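Local coordinates for protein ABC-type amino acid transport system, permease component (Caldanaerobacter subterraneus subsp. tengcongensis MB4, PDB 4YMU) that probably moves amino acids, arginine being the one bound in this structure, across the cell membrane as the permease part of an ABC transporter, at residues Gly110-Asn119 and Met133-Asn144; Ala169-Ile177 and Pro188-Met199. All coordinates share one frame; numbering follows the deposited sequence.

Contact 1 (Gly110-Asn119 and Met133-Asn144); sequences GIQAVDPGQN and MRYVIIPQAIKN
The carboxamides of Gln118 and Gln140 meet almost perpendicularly, their planes 78° apart. Gln118 OE1 lies close to the amide plane of Gln140 and accepts from Gln140 NE2 at 3.1 Å, the donor standing tilted from the plane of the Gln118 carbonyl. The setting is a hairpin in which helix 87-112 ends, a short helix (117-124), probably the coupling helix of ABC importer permeases, follows, and the chain returns in helix 129-160. Gln118 also gives a hydrogen bond from NE2 to the backbone of another protein's chain, probably the ATP-binding subunit. Its side chain bends at chi2 (-71°), which turns the amide across the extended Gln140, while its CB rests on Val136 CG1 at 3.8 Å.

Gln140 NE2 has a second acceptor, Val136 O, 2.8 Å away and met from above the carbonyl plane. At Pro139, whose N makes no bond to the turn before, the helix kinks; Gln140 N bonds to Ile137 O, and the side chain serves Val136 O. A leucine at Gln140 would probably leave Gln118 OE1 and Val136 O without this shared donor and the Gln118 amide less firmly fixed in rotation.

Apolar groups fill the middle. Ile111 CG1 sits against Ala141 CB at 3.7 Å, and Val114 crosses Ile137 at about a right angle. Toward the margin, Ile137 CD1 rests on Asn119 CB at 3.6 Å. Further along, Asn144 ND2 makes a nearly straight bond (171°) to a lone pair of Gly110 O, at 2.8 Å and in the carbonyl plane. The same oxygen takes a CA-H...O contact from Ala141 CA at 3.4 Å.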
loop_
_atom_site.group_PDB
_atom_site.type_symbol
_atom_site.label_atom_id
_atom_site.label_comp_id
_atom_site.label_asym_id
_atom_site.label_seq_id
_atom_site.Cartn_x
_atom_site.Cartn_y
_atom_site.Cartn_z
ATOM N N GLY C 110 10.169 -3.452 8.681
ATOM C CA GLY C 110 9.091 -3.367 9.645
ATOM C C GLY C 110 9.148 -2.006 10.306
ATOM O O GLY C 110 8.126 -1.456 10.726
ATOM N N ILE C 111 10.367 -1.482 10.426
ATOM C CA ILE C 111 10.566 -0.133 10.923
ATOM C C ILE C 111 10.177 0.889 9.858
ATOM O O ILE C 111 9.466 1.841 10.142
ATOM C CB ILE C 111 12.017 0.092 11.347
ATOM C CG1 ILE C 111 12.347 -0.778 12.561
ATOM C CG2 ILE C 111 12.262 1.550 11.680
ATOM C CD1 ILE C 111 13.818 -0.692 13.000
ATOM N N GLN C 112 10.622 0.682 8.627
ATOM C CA GLN C 112 10.299 1.613 7.545
ATOM C C GLN C 112 8.787 1.688 7.268
ATOM O O GLN C 112 8.301 2.630 6.637
ATOM C CB GLN C 112 11.031 1.175 6.274
ATOM C CG GLN C 112 11.109 2.204 5.163
ATOM C CD GLN C 112 10.871 1.564 3.795
ATOM O OE1 GLN C 112 11.412 0.492 3.489
ATOM N NE2 GLN C 112 10.030 2.205 2.976
ATOM N N ALA C 113 8.040 0.719 7.780
ATOM C CA ALA C 113 6.634 0.596 7.438
ATOM C C ALA C 113 5.707 1.301 8.411
ATOM O O ALA C 113 4.535 1.457 8.119
ATOM C CB ALA C 113 6.237 -0.851 7.312
ATOM N N VAL C 114 6.196 1.704 9.578
ATOM C CA VAL C 114 5.326 2.489 10.450
ATOM C C VAL C 114 5.225 3.909 9.879
ATOM O O VAL C 114 6.237 4.481 9.446
ATOM C CB VAL C 114 5.772 2.469 11.947
ATOM C CG1 VAL C 114 6.962 1.584 12.129
ATOM C CG2 VAL C 114 6.053 3.866 12.467
ATOM N N ASP C 115 4.008 4.456 9.847
ATOM C CA ASP C 115 3.776 5.769 9.231
ATOM C C ASP C 115 4.729 6.797 9.808
ATOM O O ASP C 115 4.779 6.957 11.021
ATOM C CB ASP C 115 2.356 6.236 9.506
ATOM C CG ASP C 115 1.998 7.499 8.737
ATOM O OD1 ASP C 115 1.109 7.438 7.853
ATOM O OD2 ASP C 115 2.567 8.570 9.052
ATOM N N PRO C 116 5.463 7.514 8.937
ATOM C CA PRO C 116 6.489 8.507 9.324
ATOM C C PRO C 116 5.916 9.667 10.157
ATOM O O PRO C 116 6.649 10.439 10.795
ATOM C CB PRO C 116 7.038 9.015 7.988
ATOM C CG PRO C 116 6.008 8.587 6.947
ATOM C CD PRO C 116 5.316 7.383 7.476
ATOM N N GLY C 117 4.596 9.790 10.139
ATOM C CA GLY C 117 3.917 10.780 10.948
ATOM C C GLY C 117 4.188 10.512 12.415
ATOM O O GLY C 117 4.343 11.443 13.197
ATOM N N GLN C 118 4.261 9.236 12.786
ATOM C CA GLN C 118 4.470 8.881 14.181
ATOM C C GLN C 118 5.778 9.494 14.720
ATOM O O GLN C 118 5.822 10.091 15.810
ATOM C CB GLN C 118 4.457 7.363 14.321
ATOM C CG GLN C 118 3.115 6.753 13.979
ATOM C CD GLN C 118 2.076 7.072 15.031
ATOM O OE1 GLN C 118 2.222 6.711 16.211
ATOM N NE2 GLN C 118 1.026 7.776 14.621
ATOM N N ASN C 119 6.834 9.362 13.930
ATOM C CA ASN C 119 8.114 9.939 14.286
ATOM C C ASN C 119 7.998 11.445 14.275
ATOM O O ASN C 119 8.512 12.117 15.178
ATOM C CB ASN C 119 9.227 9.448 13.354
ATOM C CG ASN C 119 10.502 10.245 13.497
ATOM O OD1 ASN C 119 11.166 10.206 14.534
ATOM N ND2 ASN C 119 10.868 10.966 12.439
ATOM N N MET C 133 12.078 6.572 19.285
ATOM C CA MET C 133 12.350 5.204 18.920
ATOM C C MET C 133 11.813 4.253 19.976
ATOM O O MET C 133 11.031 3.347 19.671
ATOM C CB MET C 133 13.842 5.051 18.728
ATOM C CG MET C 133 14.179 4.161 17.593
ATOM S SD MET C 133 13.661 4.727 15.978
ATOM C CE MET C 133 14.150 3.277 15.029
ATOM N N ARG C 134 12.185 4.496 21.226
ATOM C CA ARG C 134 11.769 3.627 22.316
ATOM C C ARG C 134 10.260 3.607 22.575
ATOM O O ARG C 134 9.659 2.537 22.693
ATOM C CB ARG C 134 12.486 4.006 23.606
ATOM C CG ARG C 134 11.902 3.304 24.817
ATOM C CD ARG C 134 12.821 3.356 26.019
ATOM N NE ARG C 134 12.231 2.638 27.146
ATOM C CZ ARG C 134 12.743 2.618 28.369
ATOM N NH1 ARG C 134 13.866 3.275 28.630
ATOM N NH2 ARG C 134 12.131 1.938 29.330
ATOM N N TYR C 135 9.644 4.786 22.658
ATOM C CA TYR C 135 8.264 4.858 23.111
ATOM C C TYR C 135 7.220 4.822 21.994
ATOM O O TYR C 135 6.062 4.508 22.249
ATOM C CB TYR C 135 8.068 6.085 23.989
ATOM C CG TYR C 135 9.018 6.136 25.157
ATOM C CD1 TYR C 135 8.849 5.296 26.251
ATOM C CD2 TYR C 135 10.089 7.020 25.167
ATOM C CE1 TYR C 135 9.719 5.330 27.320
ATOM C CE2 TYR C 135 10.971 7.063 26.235
ATOM C CZ TYR C 135 10.780 6.215 27.314
ATOM O OH TYR C 135 11.655 6.244 28.386
ATOM N N VAL C 136 7.621 5.127 20.763
ATOM C CA VAL C 136 6.650 5.248 19.683
ATOM C C VAL C 136 6.885 4.307 18.510
ATOM O O VAL C 136 6.000 3.528 18.149
ATOM C CB VAL C 136 6.534 6.735 19.162
ATOM C CG1 VAL C 136 5.865 6.797 17.809
ATOM C CG2 VAL C 136 5.791 7.601 20.163
ATOM N N ILE C 137 8.069 4.373 17.912
ATOM C CA ILE C 137 8.297 3.676 16.650
ATOM C C ILE C 137 8.536 2.163 16.796
ATOM O O ILE C 137 7.889 1.359 16.123
ATOM C CB ILE C 137 9.448 4.340 15.871
ATOM C CG1 ILE C 137 9.186 5.845 15.745
ATOM C CG2 ILE C 137 9.663 3.654 14.544
ATOM C CD1 ILE C 137 10.414 6.674 15.384
ATOM N N ILE C 138 9.481 1.783 17.657
ATOM C CA ILE C 138 9.837 0.363 17.872
ATOM C C ILE C 138 8.675 -0.545 18.313
ATOM O O ILE C 138 8.555 -1.661 17.806
ATOM C CB ILE C 138 11.077 0.215 18.803
ATOM C CG1 ILE C 138 12.337 0.635 18.044
ATOM C CG2 ILE C 138 11.216 -1.206 19.330
ATOM C CD1 ILE C 138 13.460 1.015 18.935
ATOM N N PRO C 139 7.828 -0.083 19.263
ATOM C CA PRO C 139 6.673 -0.920 19.622
ATOM C C PRO C 139 5.766 -1.256 18.441
ATOM O O PRO C 139 5.131 -2.315 18.456
ATOM C CB PRO C 139 5.893 -0.033 20.598
ATOM C CG PRO C 139 6.941 0.837 21.236
ATOM C CD PRO C 139 7.934 1.110 20.134
ATOM N N GLN C 140 5.732 -0.394 17.429
ATOM C CA GLN C 140 4.831 -0.580 16.279
ATOM C C GLN C 140 5.541 -1.384 15.188
ATOM O O GLN C 140 4.941 -2.252 14.515
ATOM C CB GLN C 140 4.340 0.787 15.750
ATOM C CG GLN C 140 3.515 1.585 16.772
ATOM C CD GLN C 140 3.038 2.927 16.241
ATOM O OE1 GLN C 140 2.211 2.995 15.325
ATOM N NE2 GLN C 140 3.577 4.006 16.803
ATOM N N ALA C 141 6.828 -1.079 15.024
ATOM C CA ALA C 141 7.685 -1.835 14.120
ATOM C C ALA C 141 7.580 -3.293 14.505
ATOM O O ALA C 141 7.382 -4.137 13.640
ATOM C CB ALA C 141 9.140 -1.370 14.206
ATOM N N ILE C 142 7.641 -3.569 15.810
ATOM C CA ILE C 142 7.570 -4.950 16.313
ATOM C C ILE C 142 6.334 -5.702 15.828
ATOM O O ILE C 142 6.426 -6.875 15.433
ATOM C CB ILE C 142 7.712 -5.025 17.854
ATOM C CG1 ILE C 142 9.188 -5.023 18.245
ATOM C CG2 ILE C 142 7.025 -6.257 18.421
ATOM C CD1 ILE C 142 9.424 -4.440 19.617
ATOM N N LYS C 143 5.186 -5.034 15.854
ATOM C CA LYS C 143 3.963 -5.644 15.345
ATOM C C LYS C 143 4.028 -5.791 13.836
ATOM O O LYS C 143 3.314 -6.610 13.260
ATOM C CB LYS C 143 2.713 -4.861 15.759
ATOM C CG LYS C 143 2.535 -4.755 17.270
ATOM C CD LYS C 143 1.373 -3.838 17.629
ATOM C CE LYS C 143 1.469 -3.309 19.061
ATOM N NZ LYS C 143 0.358 -2.344 19.369
ATOM N N ASN C 144 4.873 -5.002 13.180
ATOM C CA ASN C 144 5.079 -5.254 11.754
ATOM C C ASN C 144 5.958 -6.482 11.531
ATOM O O ASN C 144 5.793 -7.211 10.552
ATOM C CB ASN C 144 5.712 -4.056 11.049
ATOM C CG ASN C 144 4.774 -2.878 10.937
ATOM O OD1 ASN C 144 3.550 -3.039 10.880
ATOM N ND2 ASN C 144 5.347 -1.680 10.865
#

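Contact 2 (Ala169-Ile177 and Pro188-Met199); sequences ADLTRQADI and PYIIIAAIYFVM
Leu171 runs from its backbone into the side of helix 186-214, toward Ile192, Ile195 and Tyr196. Its CB lies 4.0 Å from Tyr196 OH. With CG anti to the backbone N (chi1 173°), the side chain runs alongside that of Ile192, pointing the other way, and CG meets Ile192 CG2 at 3.6 Å. There it forks: CD1 touches Ile195 CD1 at 3.8 Å, and CD2 settles over one face of the Tyr196 ring, 3.7 Å from its centroid, a CH-pi contact. A second such pair repeats the principle two turns earlier in the helix, where Ala175 CB stands over a face of Tyr189, 3.5 Å from the ring centroid.

At the edge of the Tyr196 ring, near its plane, Thr172 OG1 shares a hydrogen bond of 3.0 Å with Tyr196 OH. An Asx turn shapes the strip that presents these groups: Asp170 OD2 accepts from Thr172 N. Beyond the pair, Tyr196 packs on Pro66 of the second subunit, and Met199 on Leu19 of helix 12-44.

The chemistry is thus mainly apolar, with one methyl group over one face of each tyrosine ring, and the one hydroxyl pair probably holds the hydroxyl end of Tyr196 in place with a directionality that the apolar contacts lack.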
loop_
_atom_site.group_PDB
_atom_site.type_symbol
_atom_site.label_atom_id
_atom_site.label_comp_id
_atom_site.label_asym_id
_atom_site.label_seq_id
_atom_site.Cartn_x
_atom_site.Cartn_y
_atom_site.Cartn_z
ATOM N N ALA C 169 19.973 -36.391 8.601
ATOM C CA ALA C 169 18.776 -37.239 8.569
ATOM C C ALA C 169 17.450 -36.484 8.777
ATOM O O ALA C 169 16.671 -36.808 9.684
ATOM C CB ALA C 169 18.899 -38.361 9.571
ATOM N N ASP C 170 17.180 -35.505 7.919
ATOM C CA ASP C 170 15.948 -34.739 8.015
ATOM C C ASP C 170 14.808 -35.567 7.441
ATOM O O ASP C 170 14.951 -36.764 7.211
ATOM C CB ASP C 170 16.066 -33.433 7.232
ATOM C CG ASP C 170 15.998 -33.654 5.726
ATOM O OD1 ASP C 170 16.533 -34.681 5.244
ATOM O OD2 ASP C 170 15.365 -32.833 5.024
ATOM N N LEU C 171 13.677 -34.923 7.195
ATOM C CA LEU C 171 12.522 -35.608 6.656
ATOM C C LEU C 171 12.761 -36.044 5.198
ATOM O O LEU C 171 12.208 -37.050 4.739
ATOM C CB LEU C 171 11.299 -34.696 6.767
ATOM C CG LEU C 171 10.000 -35.140 6.104
ATOM C CD1 LEU C 171 9.420 -36.343 6.825
ATOM C CD2 LEU C 171 9.002 -33.982 6.078
ATOM N N THR C 172 13.578 -35.289 4.468
ATOM C CA THR C 172 13.794 -35.577 3.052
ATOM C C THR C 172 14.759 -36.761 2.872
ATOM O O THR C 172 14.582 -37.612 1.982
ATOM C CB THR C 172 14.314 -34.322 2.312
ATOM O OG1 THR C 172 13.265 -33.350 2.242
ATOM C CG2 THR C 172 14.732 -34.657 0.902
ATOM N N ARG C 173 15.754 -36.828 3.755
ATOM C CA ARG C 173 16.767 -37.879 3.717
ATOM C C ARG C 173 16.144 -39.266 3.842
ATOM O O ARG C 173 16.660 -40.227 3.276
ATOM C CB ARG C 173 17.801 -37.652 4.816
ATOM C CG ARG C 173 18.998 -38.584 4.774
ATOM C CD ARG C 173 19.583 -38.725 3.370
ATOM N NE ARG C 173 21.038 -38.867 3.419
ATOM C CZ ARG C 173 21.687 -39.946 3.859
ATOM N NH1 ARG C 173 21.020 -41.009 4.297
ATOM N NH2 ARG C 173 23.015 -39.963 3.866
ATOM N N GLN C 174 15.032 -39.357 4.574
ATOM C CA GLN C 174 14.352 -40.626 4.806
ATOM C C GLN C 174 14.107 -41.405 3.522
ATOM O O GLN C 174 14.293 -42.618 3.493
ATOM C CB GLN C 174 13.029 -40.423 5.549
ATOM C CG GLN C 174 13.179 -39.728 6.886
ATOM C CD GLN C 174 14.294 -40.312 7.741
ATOM O OE1 GLN C 174 14.296 -41.502 8.070
ATOM N NE2 GLN C 174 15.249 -39.466 8.112
ATOM N N ALA C 175 13.725 -40.717 2.450
ATOM C CA ALA C 175 13.434 -41.416 1.197
ATOM C C ALA C 175 14.623 -42.238 0.671
ATOM O O ALA C 175 14.441 -43.271 0.015
ATOM C CB ALA C 175 12.971 -40.457 0.154
ATOM N N ASP C 176 15.838 -41.767 0.938
ATOM C CA ASP C 176 17.010 -42.548 0.587
ATOM C C ASP C 176 17.016 -43.793 1.457
ATOM O O ASP C 176 16.954 -44.918 0.938
ATOM C CB ASP C 176 18.310 -41.752 0.731
ATOM C CG ASP C 176 18.507 -40.734 -0.397
ATOM O OD1 ASP C 176 18.070 -40.985 -1.553
ATOM O OD2 ASP C 176 19.138 -39.688 -0.127
ATOM N N ILE C 177 17.034 -43.581 2.772
ATOM C CA ILE C 177 17.063 -44.669 3.738
ATOM C C ILE C 177 16.061 -45.770 3.371
ATOM O O ILE C 177 16.449 -46.914 3.084
ATOM C CB ILE C 177 16.792 -44.122 5.142
ATOM C CG1 ILE C 177 17.908 -43.150 5.533
ATOM C CG2 ILE C 177 16.660 -45.243 6.155
ATOM C CD1 ILE C 177 17.790 -42.578 6.938
ATOM N N PRO C 188 7.731 -43.036 -0.779
ATOM C CA PRO C 188 8.195 -42.229 0.367
ATOM C C PRO C 188 8.357 -40.725 0.051
ATOM O O PRO C 188 8.249 -39.896 0.950
ATOM C CB PRO C 188 9.554 -42.864 0.720
ATOM C CG PRO C 188 9.982 -43.537 -0.523
ATOM C CD PRO C 188 8.732 -44.034 -1.184
ATOM N N TYR C 189 8.624 -40.383 -1.206
ATOM C CA TYR C 189 8.728 -38.990 -1.593
ATOM C C TYR C 189 7.348 -38.344 -1.550
ATOM O O TYR C 189 7.203 -37.258 -1.004
ATOM C CB TYR C 189 9.373 -38.832 -2.974
ATOM C CG TYR C 189 10.875 -38.750 -2.897
ATOM C CD1 TYR C 189 11.492 -37.921 -1.969
ATOM C CD2 TYR C 189 11.685 -39.549 -3.712
ATOM C CE1 TYR C 189 12.875 -37.849 -1.888
ATOM C CE2 TYR C 189 13.069 -39.499 -3.629
ATOM C CZ TYR C 189 13.662 -38.655 -2.714
ATOM O OH TYR C 189 15.040 -38.601 -2.620
ATOM N N ILE C 190 6.346 -39.005 -2.131
ATOM C CA ILE C 190 4.973 -38.535 -2.018
ATOM C C ILE C 190 4.608 -38.314 -0.553
ATOM O O ILE C 190 4.118 -37.244 -0.180
ATOM C CB ILE C 190 3.985 -39.516 -2.627
ATOM C CG1 ILE C 190 4.141 -39.547 -4.149
ATOM C CG2 ILE C 190 2.585 -39.155 -2.221
ATOM C CD1 ILE C 190 3.738 -38.272 -4.846
ATOM N N ILE C 191 4.880 -39.312 0.283
ATOM C CA ILE C 191 4.565 -39.210 1.708
ATOM C C ILE C 191 5.270 -38.031 2.374
ATOM O O ILE C 191 4.690 -37.313 3.194
ATOM C CB ILE C 191 4.916 -40.517 2.444
ATOM C CG1 ILE C 191 3.956 -41.621 2.009
ATOM C CG2 ILE C 191 4.881 -40.338 3.960
ATOM C CD1 ILE C 191 4.062 -42.858 2.852
ATOM N N ILE C 192 6.534 -37.838 2.024
ATOM C CA ILE C 192 7.315 -36.748 2.602
ATOM C C ILE C 192 6.791 -35.379 2.144
ATOM O O ILE C 192 6.629 -34.473 2.953
ATOM C CB ILE C 192 8.811 -36.899 2.262
ATOM C CG1 ILE C 192 9.423 -38.073 3.035
ATOM C CG2 ILE C 192 9.567 -35.621 2.558
ATOM C CD1 ILE C 192 10.730 -38.559 2.445
ATOM N N ALA C 193 6.536 -35.244 0.844
ATOM C CA ALA C 193 5.947 -34.035 0.289
ATOM C C ALA C 193 4.671 -33.720 1.059
ATOM O O ALA C 193 4.531 -32.627 1.589
ATOM C CB ALA C 193 5.654 -34.203 -1.192
ATOM N N ALA C 194 3.779 -34.705 1.161
ATOM C CA ALA C 194 2.553 -34.578 1.942
ATOM C C ALA C 194 2.820 -34.072 3.364
ATOM O O ALA C 194 2.127 -33.170 3.839
ATOM C CB ALA C 194 1.798 -35.893 1.977
ATOM N N ILE C 195 3.814 -34.632 4.045
ATOM C CA ILE C 195 4.124 -34.149 5.389
ATOM C C ILE C 195 4.540 -32.668 5.361
ATOM O O ILE C 195 4.122 -31.881 6.219
ATOM C CB ILE C 195 5.228 -34.980 6.087
ATOM C CG1 ILE C 195 4.795 -36.432 6.263
ATOM C CG2 ILE C 195 5.548 -34.421 7.453
ATOM C CD1 ILE C 195 5.783 -37.255 7.088
ATOM N N TYR C 196 5.355 -32.291 4.375
ATOM C CA TYR C 196 5.792 -30.901 4.233
ATOM C C TYR C 196 4.587 -29.997 4.023
ATOM O O TYR C 196 4.504 -28.928 4.608
ATOM C CB TYR C 196 6.776 -30.726 3.062
ATOM C CG TYR C 196 8.234 -30.967 3.423
ATOM C CD1 TYR C 196 8.908 -30.102 4.274
ATOM C CD2 TYR C 196 8.933 -32.063 2.909
ATOM C CE1 TYR C 196 10.239 -30.317 4.610
ATOM C CE2 TYR C 196 10.274 -32.293 3.240
ATOM C CZ TYR C 196 10.922 -31.421 4.094
ATOM O OH TYR C 196 12.250 -31.639 4.430
ATOM N N PHE C 197 3.652 -30.456 3.204
ATOM C CA PHE C 197 2.462 -29.704 2.876
ATOM C C PHE C 197 1.615 -29.472 4.116
ATOM O O PHE C 197 1.222 -28.339 4.410
ATOM C CB PHE C 197 1.639 -30.431 1.830
ATOM C CG PHE C 197 0.442 -29.653 1.376
ATOM C CD1 PHE C 197 0.591 -28.550 0.547
ATOM C CD2 PHE C 197 -0.831 -29.999 1.804
ATOM C CE1 PHE C 197 -0.512 -27.824 0.128
ATOM C CE2 PHE C 197 -1.937 -29.273 1.389
ATOM C CZ PHE C 197 -1.777 -28.186 0.551
ATOM N N VAL C 198 1.325 -30.553 4.832
ATOM C CA VAL C 198 0.524 -30.458 6.044
ATOM C C VAL C 198 1.184 -29.546 7.085
ATOM O O VAL C 198 0.504 -28.771 7.766
ATOM C CB VAL C 198 0.167 -31.853 6.600
ATOM C CG1 VAL C 198 -0.060 -31.810 8.094
ATOM C CG2 VAL C 198 -1.061 -32.396 5.865
ATOM N N MET C 199 2.507 -29.609 7.182
ATOM C CA MET C 199 3.233 -28.709 8.077
ATOM C C MET C 199 3.045 -27.247 7.659
ATOM O O MET C 199 2.797 -26.362 8.497
ATOM C CB MET C 199 4.718 -29.045 8.084
ATOM C CG MET C 199 5.254 -29.432 9.440
ATOM S SD MET C 199 7.039 -29.608 9.338
ATOM C CE MET C 199 7.175 -30.447 7.751
#

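The two contacts lie on opposite sides of the chain's centre, 40 Å apart between their own centres and about 19 Å between nearest atoms, and they do not touch. They follow in series: contact 1 closes before contact 2 opens. The arginine pocket lies along the same helix as contact 1 and near contact 2. Helix 129-160, which carries one side of contact 1, goes on to supply the pocket residues Glu152, Val155, Met156 and Glu159, whereas in contact 2 the side chain of Tyr196 lies about 8 Å from a bound arginine. Helix 186-214 leads from contact 2 back toward contact 1, where Arg215 gives a weak hydrogen bond to Asn144 OD1.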